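Local coordinates for hypothetical protein PH1109 (Pyrococcus horikoshii, PDB 2E6U) that is of unknown function but belongs to the CoA-binding domain family of Rossmann-like proteins and binds coenzyme A, at residues I78-L83 with A102-F107. Residues are numbered along the deposited sequence; the frame is centred on the assembly and turned at random.
Sequences IEVVDL and AKVVWF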
ATOM      1  N   ILE A  78       3.619  -3.239 -10.815  1.00 18.70           N
ATOM      2  CA  ILE A  78       3.043  -2.784  -9.564  1.00 17.89           C
ATOM      3  C   ILE A  78       3.909  -1.612  -9.136  1.00 17.76           C
ATOM      4  O   ILE A  78       5.139  -1.705  -9.195  1.00 17.52           O
ATOM      5  CB  ILE A  78       3.079  -3.922  -8.499  1.00 18.01           C
ATOM      6  CG1 ILE A  78       1.961  -4.940  -8.778  1.00 17.58           C
ATOM      7  CG2 ILE A  78       2.925  -3.363  -7.070  1.00 18.12           C
ATOM      8  CD1 ILE A  78       0.503  -4.348  -8.732  1.00 18.37           C
ATOM      9  N   GLU A  79       3.262  -0.531  -8.724  1.00 16.62           N
ATOM     10  CA  GLU A  79       3.955   0.704  -8.324  1.00 17.35           C
ATOM     11  C   GLU A  79       3.967   0.917  -6.814  1.00 17.31           C
ATOM     12  O   GLU A  79       4.967   1.410  -6.263  1.00 17.41           O
ATOM     13  CB  GLU A  79       3.294   1.881  -9.032  1.00 17.87           C
ATOM     14  CG  GLU A  79       3.574   1.819 -10.550  1.00 19.74           C
ATOM     15  CD  GLU A  79       2.593   2.605 -11.405  1.00 21.17           C
ATOM     16  OE1 GLU A  79       1.481   2.913 -10.956  1.00 22.20           O
ATOM     17  OE2 GLU A  79       2.949   2.904 -12.572  1.00 25.20           O
ATOM     18  N   VAL A  80       2.854   0.569  -6.161  1.00 15.91           N
ATOM     19  CA  VAL A  80       2.704   0.751  -4.717  1.00 15.59           C
ATOM     20  C   VAL A  80       2.314  -0.577  -4.089  1.00 15.28           C
ATOM     21  O   VAL A  80       1.381  -1.240  -4.563  1.00 14.95           O
ATOM     22  CB  VAL A  80       1.598   1.749  -4.386  1.00 15.01           C
ATOM     23  CG1 VAL A  80       1.447   1.934  -2.846  1.00 17.06           C
ATOM     24  CG2 VAL A  80       1.834   3.099  -5.090  1.00 14.71           C
ATOM     25  N   VAL A  81       3.016  -0.950  -3.017  1.00 14.64           N
ATOM     26  CA  VAL A  81       2.581  -2.067  -2.165  1.00 14.49           C
ATOM     27  C   VAL A  81       1.922  -1.466  -0.927  1.00 14.62           C
ATOM     28  O   VAL A  81       2.598  -0.809  -0.129  1.00 14.92           O
ATOM     29  CB  VAL A  81       3.734  -3.033  -1.849  1.00 14.34           C
ATOM     30  CG1 VAL A  81       3.238  -4.181  -0.945  1.00 15.60           C
ATOM     31  CG2 VAL A  81       4.281  -3.643  -3.148  1.00 15.54           C
ATOM     32  N   ASP A  82       0.599  -1.644  -0.815  1.00 13.83           N
ATOM     33  CA  ASP A  82      -0.249  -1.008   0.200  1.00 14.38           C
ATOM     34  C   ASP A  82      -0.512  -2.105   1.229  1.00 15.39           C
ATOM     35  O   ASP A  82      -1.165  -3.110   0.928  1.00 15.26           O
ATOM     36  CB  ASP A  82      -1.551  -0.484  -0.435  1.00 14.82           C
ATOM     37  CG  ASP A  82      -2.399   0.345   0.510  1.00 16.70           C
ATOM     38  OD1 ASP A  82      -1.864   0.905   1.511  1.00 18.68           O
ATOM     39  OD2 ASP A  82      -3.615   0.472   0.253  1.00 17.93           O
ATOM     40  N   LEU A  83       0.046  -1.926   2.426  1.00 14.22           N
ATOM     41  CA  LEU A  83       0.094  -3.007   3.436  1.00 14.74           C
ATOM     42  C   LEU A  83      -1.033  -2.961   4.475  1.00 15.14           C
ATOM     43  O   LEU A  83      -1.193  -1.949   5.171  1.00 14.47           O
ATOM     44  CB  LEU A  83       1.424  -2.904   4.158  1.00 14.82           C
ATOM     45  CG  LEU A  83       2.747  -3.543   3.758  1.00 18.96           C
ATOM     46  CD1 LEU A  83       2.805  -4.657   2.704  1.00 16.96           C
ATOM     47  CD2 LEU A  83       3.915  -2.569   3.734  1.00 19.25           C
ATOM     48  N   ALA A 102       8.629  -2.354  -7.466  1.00 19.71           N
ATOM     49  CA  ALA A 102       7.684  -1.358  -6.996  1.00 19.16           C
ATOM     50  C   ALA A 102       8.454  -0.093  -6.589  1.00 19.23           C
ATOM     51  O   ALA A 102       9.662  -0.150  -6.338  1.00 19.18           O
ATOM     52  CB  ALA A 102       6.855  -1.879  -5.819  1.00 19.11           C
ATOM     53  N   LYS A 103       7.744   1.024  -6.549  1.00 18.99           N
ATOM     54  CA  LYS A 103       8.335   2.333  -6.274  1.00 20.17           C
ATOM     55  C   LYS A 103       8.061   2.818  -4.863  1.00 20.29           C
ATOM     56  O   LYS A 103       8.811   3.653  -4.329  1.00 20.22           O
ATOM     57  CB  LYS A 103       7.808   3.382  -7.257  1.00 20.93           C
ATOM     58  CG  LYS A 103       8.107   3.081  -8.716  1.00 23.20           C
ATOM     59  CD  LYS A 103       9.610   2.931  -8.911  1.00 30.52           C
ATOM     60  CE  LYS A 103      10.019   3.185 -10.332  1.00 34.21           C
ATOM     61  NZ  LYS A 103      11.247   2.389 -10.612  1.00 37.00           N
ATOM     62  N   VAL A 104       6.964   2.337  -4.276  1.00 18.69           N
ATOM     63  CA  VAL A 104       6.469   2.870  -3.016  1.00 18.29           C
ATOM     64  C   VAL A 104       6.017   1.722  -2.133  1.00 18.74           C
ATOM     65  O   VAL A 104       5.294   0.838  -2.604  1.00 18.46           O
ATOM     66  CB  VAL A 104       5.270   3.831  -3.234  1.00 18.32           C
ATOM     67  CG1 VAL A 104       4.638   4.301  -1.883  1.00 17.39           C
ATOM     68  CG2 VAL A 104       5.678   5.040  -4.111  1.00 18.99           C
ATOM     69  N   VAL A 105       6.431   1.738  -0.862  1.00 18.67           N
ATOM     70  CA  VAL A 105       5.856   0.836   0.147  1.00 18.53           C
ATOM     71  C   VAL A 105       5.021   1.720   1.056  1.00 18.60           C
ATOM     72  O   VAL A 105       5.521   2.747   1.552  1.00 18.01           O
ATOM     73  CB  VAL A 105       6.947   0.071   0.971  1.00 19.33           C
ATOM     74  CG1 VAL A 105       6.319  -0.696   2.146  1.00 21.25           C
ATOM     75  CG2 VAL A 105       7.716  -0.895   0.089  1.00 20.47           C
ATOM     76  N   TRP A 106       3.750   1.364   1.244  1.00 16.53           N
ATOM     77  CA  TRP A 106       2.828   2.188   2.029  1.00 17.41           C
ATOM     78  C   TRP A 106       2.348   1.406   3.260  1.00 18.40           C
ATOM     79  O   TRP A 106       1.534   0.482   3.139  1.00 17.78           O
ATOM     80  CB  TRP A 106       1.628   2.650   1.173  1.00 17.16           C
ATOM     81  CG  TRP A 106       0.707   3.671   1.794  1.00 17.15           C
ATOM     82  CD1 TRP A 106       0.015   3.540   2.976  1.00 17.02           C
ATOM     83  CD2 TRP A 106       0.361   4.982   1.278  1.00 17.46           C
ATOM     84  NE1 TRP A 106      -0.719   4.670   3.223  1.00 18.94           N
ATOM     85  CE2 TRP A 106      -0.523   5.572   2.208  1.00 18.66           C
ATOM     86  CE3 TRP A 106       0.709   5.705   0.111  1.00 19.87           C
ATOM     87  CZ2 TRP A 106      -1.080   6.852   2.024  1.00 17.37           C
ATOM     88  CZ3 TRP A 106       0.163   6.976  -0.076  1.00 17.99           C
ATOM     89  CH2 TRP A 106      -0.726   7.539   0.877  1.00 16.84           C
ATOM     90  N   PHE A 107       2.852   1.798   4.438  1.00 17.49           N
ATOM     91  CA  PHE A 107       2.420   1.207   5.725  1.00 17.82           C
ATOM     92  C   PHE A 107       1.124   1.861   6.224  1.00 18.09           C
ATOM     93  O   PHE A 107       1.118   3.044   6.664  1.00 18.96           O
ATOM     94  CB  PHE A 107       3.530   1.365   6.786  1.00 17.90           C
ATOM     95  CG  PHE A 107       4.771   0.585   6.509  1.00 17.19           C
ATOM     96  CD1 PHE A 107       4.876  -0.740   6.915  1.00 15.39           C
ATOM     97  CD2 PHE A 107       5.864   1.177   5.870  1.00 18.10           C
ATOM     98  CE1 PHE A 107       6.037  -1.473   6.677  1.00 16.00           C
ATOM     99  CE2 PHE A 107       7.036   0.474   5.629  1.00 17.45           C
ATOM    100  CZ  PHE A 107       7.145  -0.873   6.041  1.00 18.29           C
TER
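Asp82 and Trp106 both extend CG opposite the backbone nitrogen (chi1 near -171° in each), which lays the two side chains alongside each other on one face of the sheet. OD1 of Asp82 thereby lies 3.6 Å from CD1 of Trp106, the carboxylate and indole planes turned 78° apart; the same OD1 hydrogen-bonds Gln108 NE2, and Trp106 NE1 hydrogen-bonds the carbonyl oxygen of Arg131. Val80 and Val104 continue this face, CG2 of Val80 resting 4.0 Å from CB of Val104. On the other face, CD2 of Leu83, whose exact placement is doubtful, adjoins CG1 of Val105 and lies over one face of the Phe107 ring, toward its rim, in an apparent CH-pi contact. Helix 87-100 covers this side. Between the faces, the backbone bonds Val81 N to Val104 O, Trp106 N to Val81 O and Leu83 N to Trp106 O are nearly straight. Just before strand 80-83, Glu79 O accepts two bonds, from Lys103 N at 2.8 Å and, more bent, from Val104 N at 3.0 Å. The 13° angle between strand directions and the intervening helix define a beta-alpha-beta crossover, here joining neighbouring strands of the parallel sheet with order 2-1-3-4-5 in a Rossmann-like CoA-binding domain.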